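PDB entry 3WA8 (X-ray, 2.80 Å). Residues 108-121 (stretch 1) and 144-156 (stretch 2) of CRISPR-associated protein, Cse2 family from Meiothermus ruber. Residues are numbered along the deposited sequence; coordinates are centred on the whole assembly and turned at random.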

ATOM      1  N   THR A 108      -4.042   6.210  -5.339  1.00 55.75           N
ATOM      2  CA  THR A 108      -4.445   4.854  -4.948  1.00 51.18           C
ATOM      3  C   THR A 108      -3.586   3.767  -5.597  1.00 48.31           C
ATOM      4  O   THR A 108      -2.995   3.980  -6.641  1.00 49.62           O
ATOM      5  CB  THR A 108      -5.899   4.567  -5.348  1.00 51.99           C
ATOM      6  OG1 THR A 108      -5.941   4.204  -6.737  1.00 54.33           O
ATOM      7  CG2 THR A 108      -6.801   5.757  -5.093  1.00 53.21           C
ATOM      8  N   LEU A 109      -3.543   2.584  -5.008  1.00 45.16           N
ATOM      9  CA  LEU A 109      -2.646   1.567  -5.523  1.00 43.70           C
ATOM     10  C   LEU A 109      -3.042   1.133  -6.945  1.00 45.06           C
ATOM     11  O   LEU A 109      -2.196   0.669  -7.743  1.00 45.62           O
ATOM     12  CB  LEU A 109      -2.579   0.370  -4.585  1.00 41.27           C
ATOM     13  CG  LEU A 109      -1.263  -0.383  -4.799  1.00 41.64           C
ATOM     14  CD1 LEU A 109      -0.114   0.464  -4.256  1.00 42.81           C
ATOM     15  CD2 LEU A 109      -1.258  -1.800  -4.200  1.00 38.36           C
ATOM     16  N   GLY A 110      -4.329   1.279  -7.255  1.00 45.21           N
ATOM     17  CA  GLY A 110      -4.809   1.039  -8.600  1.00 46.24           C
ATOM     18  C   GLY A 110      -3.971   1.845  -9.581  1.00 48.54           C
ATOM     19  O   GLY A 110      -3.459   1.311 -10.584  1.00 49.75           O
ATOM     20  N   HIS A 111      -3.785   3.130  -9.293  1.00 49.51           N
ATOM     21  CA  HIS A 111      -2.975   3.931 -10.206  1.00 52.29           C
ATOM     22  C   HIS A 111      -1.539   3.384 -10.315  1.00 52.19           C
ATOM     23  O   HIS A 111      -0.991   3.305 -11.426  1.00 54.84           O
ATOM     24  CB  HIS A 111      -3.013   5.416  -9.863  1.00 53.92           C
ATOM     25  CG  HIS A 111      -2.039   6.242 -10.647  1.00 58.00           C
ATOM     26  ND1 HIS A 111      -2.327   6.756 -11.891  1.00 62.43           N
ATOM     27  CD2 HIS A 111      -0.782   6.653 -10.354  1.00 59.65           C
ATOM     28  CE1 HIS A 111      -1.295   7.450 -12.330  1.00 65.22           C
ATOM     29  NE2 HIS A 111      -0.339   7.394 -11.418  1.00 64.38           N
ATOM     30  N   ALA A 112      -0.943   2.988  -9.184  1.00 49.48           N
ATOM     31  CA  ALA A 112       0.437   2.488  -9.212  1.00 49.60           C
ATOM     32  C   ALA A 112       0.490   1.244 -10.105  1.00 50.27           C
ATOM     33  O   ALA A 112       1.386   1.121 -10.959  1.00 52.72           O
ATOM     34  CB  ALA A 112       0.962   2.201  -7.820  1.00 46.05           C
ATOM     35  N   ILE A 113      -0.512   0.368  -9.952  1.00 48.04           N
ATOM     36  CA  ILE A 113      -0.531  -0.890 -10.671  1.00 48.52           C
ATOM     37  C   ILE A 113      -0.693  -0.663 -12.180  1.00 52.21           C
ATOM     38  O   ILE A 113      -0.049  -1.352 -13.002  1.00 54.52           O
ATOM     39  CB  ILE A 113      -1.578  -1.862 -10.098  1.00 46.29           C
ATOM     40  CG1 ILE A 113      -1.106  -2.392  -8.751  1.00 43.96           C
ATOM     41  CG2 ILE A 113      -1.807  -3.076 -11.022  1.00 47.30           C
ATOM     42  CD1 ILE A 113      -2.229  -2.805  -7.847  1.00 43.42           C
ATOM     43  N   ALA A 114      -1.523   0.311 -12.547  1.00 52.77           N
ATOM     44  CA  ALA A 114      -1.713   0.608 -13.954  1.00 56.37           C
ATOM     45  C   ALA A 114      -0.401   1.068 -14.554  1.00 60.38           C
ATOM     46  O   ALA A 114      -0.058   0.694 -15.677  1.00 64.41           O
ATOM     47  CB  ALA A 114      -2.755   1.652 -14.137  1.00 57.07           C
ATOM     48  N   GLN A 115       0.344   1.868 -13.798  1.00 60.56           N
ATOM     49  CA  GLN A 115       1.619   2.390 -14.269  1.00 64.34           C
ATOM     50  C   GLN A 115       2.566   1.231 -14.556  1.00 65.75           C
ATOM     51  O   GLN A 115       3.304   1.247 -15.553  1.00 70.53           O
ATOM     52  CB  GLN A 115       2.220   3.350 -13.242  1.00 63.71           C
ATOM     53  CG  GLN A 115       1.654   4.737 -13.313  1.00 65.01           C
ATOM     54  CD  GLN A 115       2.171   5.637 -12.226  1.00 64.45           C
ATOM     55  OE1 GLN A 115       2.153   5.288 -11.055  1.00 62.83           O
ATOM     56  NE2 GLN A 115       2.601   6.823 -12.606  1.00 69.44           N
ATOM     57  N   LEU A 116       2.527   0.226 -13.678  1.00 62.12           N
ATOM     58  CA  LEU A 116       3.326  -0.970 -13.828  1.00 63.06           C
ATOM     59  C   LEU A 116       2.863  -1.732 -15.074  1.00 66.14           C
ATOM     60  O   LEU A 116       3.679  -2.111 -15.935  1.00 70.95           O
ATOM     61  CB  LEU A 116       3.194  -1.812 -12.579  1.00 58.44           C
ATOM     62  CG  LEU A 116       3.622  -3.254 -12.705  1.00 59.30           C
ATOM     63  CD1 LEU A 116       5.136  -3.339 -12.835  1.00 62.57           C
ATOM     64  CD2 LEU A 116       3.133  -4.009 -11.520  1.00 53.71           C
ATOM     65  N   TYR A 117       1.551  -1.916 -15.185  1.00 63.69           N
ATOM     66  CA  TYR A 117       0.948  -2.546 -16.341  1.00 65.88           C
ATOM     67  C   TYR A 117       1.448  -1.936 -17.642  1.00 71.70           C
ATOM     68  O   TYR A 117       1.880  -2.658 -18.539  1.00 75.95           O
ATOM     69  CB  TYR A 117      -0.550  -2.397 -16.218  1.00 63.04           C
ATOM     70  CG  TYR A 117      -1.368  -2.867 -17.382  1.00 65.27           C
ATOM     71  CD1 TYR A 117      -1.424  -4.207 -17.721  1.00 66.47           C
ATOM     72  CD2 TYR A 117      -2.129  -1.974 -18.110  1.00 66.50           C
ATOM     73  CE1 TYR A 117      -2.196  -4.644 -18.769  1.00 68.70           C
ATOM     74  CE2 TYR A 117      -2.902  -2.397 -19.172  1.00 69.67           C
ATOM     75  CZ  TYR A 117      -2.937  -3.737 -19.496  1.00 70.15           C
ATOM     76  OH  TYR A 117      -3.709  -4.172 -20.545  1.00 71.65           O
ATOM     77  N   LEU A 118       1.412  -0.609 -17.740  1.00 72.92           N
ATOM     78  CA  LEU A 118       1.806   0.086 -18.972  1.00 78.83           C
ATOM     79  C   LEU A 118       3.305   0.007 -19.217  1.00 83.64           C
ATOM     80  O   LEU A 118       3.748  -0.057 -20.360  1.00 89.45           O
ATOM     81  CB  LEU A 118       1.359   1.547 -18.948  1.00 78.88           C
ATOM     82  CG  LEU A 118      -0.145   1.850 -18.974  1.00 76.44           C
ATOM     83  CD1 LEU A 118      -0.434   3.131 -18.226  1.00 75.06           C
ATOM     84  CD2 LEU A 118      -0.721   1.920 -20.382  1.00 78.91           C
ATOM     85  N   ALA A 119       4.080   0.011 -18.141  1.00 82.11           N
ATOM     86  CA  ALA A 119       5.530  -0.151 -18.226  1.00 86.89           C
ATOM     87  C   ALA A 119       5.920  -1.511 -18.820  1.00 90.27           C
ATOM     88  O   ALA A 119       6.967  -1.635 -19.445  1.00 96.59           O
ATOM     89  CB  ALA A 119       6.178   0.047 -16.850  1.00 83.10           C
ATOM     90  N   ARG A 120       5.076  -2.523 -18.636  1.00 87.60           N
ATOM     91  CA  ARG A 120       5.363  -3.866 -19.142  1.00 90.93           C
ATOM     92  C   ARG A 120       4.540  -4.227 -20.365  1.00 94.13           C
ATOM     93  O   ARG A 120       4.078  -5.365 -20.482  1.00 93.98           O
ATOM     94  CB  ARG A 120       5.112  -4.910 -18.060  1.00 86.34           C
ATOM     95  CG  ARG A 120       6.175  -4.993 -17.003  1.00 85.32           C
ATOM     96  CD  ARG A 120       6.172  -6.378 -16.424  1.00 84.86           C
ATOM     97  NE  ARG A 120       6.650  -6.356 -15.054  1.00 83.70           N
ATOM     98  CZ  ARG A 120       7.934  -6.373 -14.706  1.00 88.06           C
ATOM     99  NH1 ARG A 120       8.877  -6.433 -15.654  1.00 95.08           N
ATOM    100  NH2 ARG A 120       8.274  -6.337 -13.411  1.00 83.34           N
ATOM    101  N   ASP A 121       4.354  -3.263 -21.267  1.00 97.69           N
ATOM    102  CA  ASP A 121       3.642  -3.482 -22.532  1.00101.48           C
ATOM    103  C   ASP A 121       2.180  -3.831 -22.427  1.00 97.03           C
ATOM    104  O   ASP A 121       1.668  -4.560 -23.277  1.00 99.37           O
ATOM    105  CB  ASP A 121       4.309  -4.583 -23.335  1.00107.32           C
ATOM    106  CG  ASP A 121       5.198  -4.045 -24.358  1.00115.70           C
ATOM    107  OD1 ASP A 121       6.148  -3.331 -23.966  1.00118.56           O
ATOM    108  OD2 ASP A 121       4.933  -4.316 -25.546  1.00121.35           O
TER
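Stretch 2 (144-156) RLRQMVQLIESQD

Stretch 2 is helical from R144 through most of its length, the continuation of a helix that begins earlier in the chain; at Q155 the backbone turns extended (phi/psi -82/134). It packs on helix 109-119 with the two N-to-C directions 53° apart and the axes 9.6 Å from each other at closest approach. The backbones come nearest at L116 and I152, whose CA atoms are 5.9 Å apart.

No hydrogen bond joins the stretches; the contact is chiefly apolar. Near the start, L109 CD2 meets L145 CD1 at 3.6 Å. I152 leaves its backbone sideways, yet its end reaches inward: its CD1 lies 3.8 Å from I113 CG1 and 4.5 Å from A112 CB, the short alanine leaving the helix surface low here. The flexible, unbranched M148 places CG 3.7 Å from I113 CG1 and SD 4.1 Å from L116 CD2. L116 is the hub, and its forked end suits it: CD2 is also 3.9 Å from I152 CG1 and 4.0 Å from L151 CB, while CD1 packs 3.6 Å from Q155 CG.

At the more exposed end, long polar side chains border the apolar patch. Beyond its methylene, Q155 brings NE2 to 3.5 Å from A119 CB. Q155 OE1 lies over one face of the R120 guanidinium, 3.8 Å from NH1, and R120 NH2 approaches L151 CD2 at 3.8 Å.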

ATOM      1  N   ARG A 144      -1.044 -11.412  -1.508  1.00 54.27           N
ATOM      2  CA  ARG A 144      -1.105 -10.919  -2.857  1.00 54.02           C
ATOM      3  C   ARG A 144      -0.599  -9.499  -2.981  1.00 52.47           C
ATOM      4  O   ARG A 144       0.061  -9.142  -3.962  1.00 52.79           O
ATOM      5  CB  ARG A 144      -2.497 -11.051  -3.391  1.00 54.12           C
ATOM      6  CG  ARG A 144      -2.885 -12.485  -3.561  1.00 55.51           C
ATOM      7  CD  ARG A 144      -4.325 -12.604  -3.948  1.00 52.80           C
ATOM      8  NE  ARG A 144      -4.775 -13.966  -3.736  1.00 54.61           N
ATOM      9  CZ  ARG A 144      -5.957 -14.439  -4.108  1.00 53.10           C
ATOM     10  NH1 ARG A 144      -6.822 -13.638  -4.723  1.00 50.93           N
ATOM     11  NH2 ARG A 144      -6.261 -15.712  -3.859  1.00 51.39           N
ATOM     12  N   LEU A 145      -0.869  -8.694  -1.965  1.00 51.41           N
ATOM     13  CA  LEU A 145      -0.391  -7.313  -1.957  1.00 50.26           C
ATOM     14  C   LEU A 145       1.131  -7.265  -1.926  1.00 51.34           C
ATOM     15  O   LEU A 145       1.767  -6.393  -2.538  1.00 52.04           O
ATOM     16  CB  LEU A 145      -0.941  -6.590  -0.747  1.00 48.65           C
ATOM     17  CG  LEU A 145      -0.496  -5.153  -0.643  1.00 47.25           C
ATOM     18  CD1 LEU A 145      -1.230  -4.444  -1.735  1.00 48.94           C
ATOM     19  CD2 LEU A 145      -0.845  -4.581   0.698  1.00 44.54           C
ATOM     20  N   ARG A 146       1.713  -8.228  -1.229  1.00 52.28           N
ATOM     21  CA  ARG A 146       3.134  -8.235  -1.019  1.00 53.28           C
ATOM     22  C   ARG A 146       3.782  -8.566  -2.324  1.00 55.52           C
ATOM     23  O   ARG A 146       4.779  -7.957  -2.687  1.00 57.40           O
ATOM     24  CB  ARG A 146       3.471  -9.273   0.020  1.00 54.55           C
ATOM     25  CG  ARG A 146       4.841  -9.214   0.578  1.00 56.88           C
ATOM     26  CD  ARG A 146       4.795 -10.080   1.800  1.00 60.78           C
ATOM     27  NE  ARG A 146       6.075 -10.708   2.126  1.00 64.59           N
ATOM     28  CZ  ARG A 146       6.155 -11.901   2.708  1.00 68.78           C
ATOM     29  NH1 ARG A 146       5.042 -12.589   2.976  1.00 69.72           N
ATOM     30  NH2 ARG A 146       7.339 -12.417   3.013  1.00 71.84           N
ATOM     31  N   GLN A 147       3.212  -9.514  -3.053  1.00 56.87           N
ATOM     32  CA  GLN A 147       3.723  -9.834  -4.383  1.00 59.18           C
ATOM     33  C   GLN A 147       3.610  -8.640  -5.343  1.00 57.89           C
ATOM     34  O   GLN A 147       4.519  -8.399  -6.144  1.00 60.06           O
ATOM     35  CB  GLN A 147       2.958 -10.999  -4.969  1.00 61.17           C
ATOM     36  CG  GLN A 147       3.416 -12.366  -4.590  1.00 66.46           C
ATOM     37  CD  GLN A 147       2.862 -13.389  -5.595  1.00 76.56           C
ATOM     38  OE1 GLN A 147       1.750 -13.198  -6.156  1.00 76.41           O
ATOM     39  NE2 GLN A 147       3.650 -14.456  -5.874  1.00 81.42           N
ATOM     40  N   MET A 148       2.496  -7.910  -5.274  1.00 54.67           N
ATOM     41  CA  MET A 148       2.228  -6.842  -6.229  1.00 54.37           C
ATOM     42  C   MET A 148       3.157  -5.648  -6.008  1.00 54.33           C
ATOM     43  O   MET A 148       3.771  -5.146  -6.980  1.00 56.15           O
ATOM     44  CB  MET A 148       0.769  -6.394  -6.179  1.00 52.49           C
ATOM     45  CG  MET A 148       0.439  -5.337  -7.212  1.00 52.55           C
ATOM     46  SD  MET A 148       0.624  -5.948  -8.911  1.00 57.23           S
ATOM     47  CE  MET A 148      -1.089  -6.306  -9.251  1.00 56.09           C
ATOM     48  N   VAL A 149       3.255  -5.216  -4.740  1.00 51.68           N
ATOM     49  CA  VAL A 149       4.238  -4.225  -4.302  1.00 51.84           C
ATOM     50  C   VAL A 149       5.628  -4.604  -4.790  1.00 55.45           C
ATOM     51  O   VAL A 149       6.349  -3.786  -5.363  1.00 57.93           O
ATOM     52  CB  VAL A 149       4.261  -4.080  -2.771  1.00 49.45           C
ATOM     53  CG1 VAL A 149       5.411  -3.251  -2.319  1.00 47.98           C
ATOM     54  CG2 VAL A 149       2.988  -3.431  -2.296  1.00 48.58           C
ATOM     55  N   GLN A 150       6.005  -5.850  -4.573  1.00 56.86           N
ATOM     56  CA  GLN A 150       7.243  -6.347  -5.122  1.00 61.92           C
ATOM     57  C   GLN A 150       7.359  -6.099  -6.634  1.00 64.94           C
ATOM     58  O   GLN A 150       8.390  -5.616  -7.108  1.00 68.32           O
ATOM     59  CB  GLN A 150       7.339  -7.829  -4.849  1.00 63.95           C
ATOM     60  CG  GLN A 150       8.139  -8.174  -3.652  1.00 68.10           C
ATOM     61  CD  GLN A 150       9.219  -9.123  -4.066  1.00 78.81           C
ATOM     62  OE1 GLN A 150       9.330  -9.453  -5.256  1.00 84.07           O
ATOM     63  NE2 GLN A 150      10.029  -9.577  -3.109  1.00 81.90           N
ATOM     64  N   LEU A 151       6.312  -6.431  -7.396  1.00 64.03           N
ATOM     65  CA  LEU A 151       6.375  -6.187  -8.822  1.00 66.13           C
ATOM     66  C   LEU A 151       6.503  -4.707  -9.092  1.00 65.73           C
ATOM     67  O   LEU A 151       7.412  -4.297  -9.810  1.00 69.56           O
ATOM     68  CB  LEU A 151       5.195  -6.793  -9.567  1.00 65.70           C
ATOM     69  CG  LEU A 151       5.346  -8.276  -9.892  1.00 67.02           C
ATOM     70  CD1 LEU A 151       4.093  -8.784 -10.550  1.00 66.98           C
ATOM     71  CD2 LEU A 151       6.528  -8.518 -10.774  1.00 71.12           C
ATOM     72  N   ILE A 152       5.620  -3.916  -8.500  1.00 61.29           N
ATOM     73  CA  ILE A 152       5.687  -2.474  -8.623  1.00 61.88           C
ATOM     74  C   ILE A 152       7.093  -1.902  -8.362  1.00 65.16           C
ATOM     75  O   ILE A 152       7.555  -1.029  -9.109  1.00 68.32           O
ATOM     76  CB  ILE A 152       4.699  -1.814  -7.676  1.00 57.85           C
ATOM     77  CG1 ILE A 152       3.281  -2.147  -8.103  1.00 56.30           C
ATOM     78  CG2 ILE A 152       4.878  -0.315  -7.667  1.00 58.43           C
ATOM     79  CD1 ILE A 152       2.281  -2.012  -7.010  1.00 53.16           C
ATOM     80  N   GLU A 153       7.767  -2.405  -7.320  1.00 65.08           N
ATOM     81  CA  GLU A 153       9.084  -1.899  -6.887  1.00 68.03           C
ATOM     82  C   GLU A 153      10.199  -2.259  -7.871  1.00 74.17           C
ATOM     83  O   GLU A 153      11.237  -1.620  -7.895  1.00 77.87           O
ATOM     84  CB  GLU A 153       9.426  -2.413  -5.483  1.00 65.80           C
ATOM     85  CG  GLU A 153       8.517  -1.881  -4.354  1.00 61.30           C
ATOM     86  CD  GLU A 153       9.120  -0.731  -3.556  1.00 63.03           C
ATOM     87  OE1 GLU A 153      10.327  -0.457  -3.691  1.00 67.91           O
ATOM     88  OE2 GLU A 153       8.395  -0.108  -2.756  1.00 62.26           O
ATOM     89  N   SER A 154       9.975  -3.277  -8.690  1.00 76.59           N
ATOM     90  CA  SER A 154      10.858  -3.569  -9.804  1.00 83.38           C
ATOM     91  C   SER A 154      10.935  -2.448 -10.806  1.00 86.93           C
ATOM     92  O   SER A 154      11.978  -2.269 -11.419  1.00 92.89           O
ATOM     93  CB  SER A 154      10.413  -4.821 -10.551  1.00 85.07           C
ATOM     94  OG  SER A 154      10.691  -5.970  -9.786  1.00 86.21           O
ATOM     95  N   GLN A 155       9.836  -1.730 -11.039  1.00 84.69           N
ATOM     96  CA  GLN A 155       9.943  -0.534 -11.883  1.00 88.48           C
ATOM     97  C   GLN A 155      10.452   0.564 -10.999  1.00 88.44           C
ATOM     98  O   GLN A 155       9.993   0.750  -9.880  1.00 83.83           O
ATOM     99  CB  GLN A 155       8.633  -0.114 -12.526  1.00 86.43           C
ATOM    100  CG  GLN A 155       8.010  -1.163 -13.384  1.00 85.35           C
ATOM    101  CD  GLN A 155       8.884  -1.594 -14.506  1.00 89.45           C
ATOM    102  OE1 GLN A 155       9.195  -2.776 -14.638  1.00 89.41           O
ATOM    103  NE2 GLN A 155       9.283  -0.648 -15.337  1.00 94.30           N
ATOM    104  N   ASP A 156      11.423   1.295 -11.493  1.00 94.48           N
ATOM    105  CA  ASP A 156      12.135   2.179 -10.604  1.00 95.04           C
ATOM    106  C   ASP A 156      11.289   3.411 -10.248  1.00 92.35           C
ATOM    107  O   ASP A 156      11.335   3.901  -9.112  1.00 89.84           O
ATOM    108  CB  ASP A 156      13.455   2.583 -11.253  1.00102.38           C
ATOM    109  CG  ASP A 156      14.366   3.247 -10.292  1.00103.99           C
ATOM    110  OD1 ASP A 156      14.050   3.235  -9.080  1.00 98.55           O
ATOM    111  OD2 ASP A 156      15.400   3.772 -10.748  1.00112.90           O
TER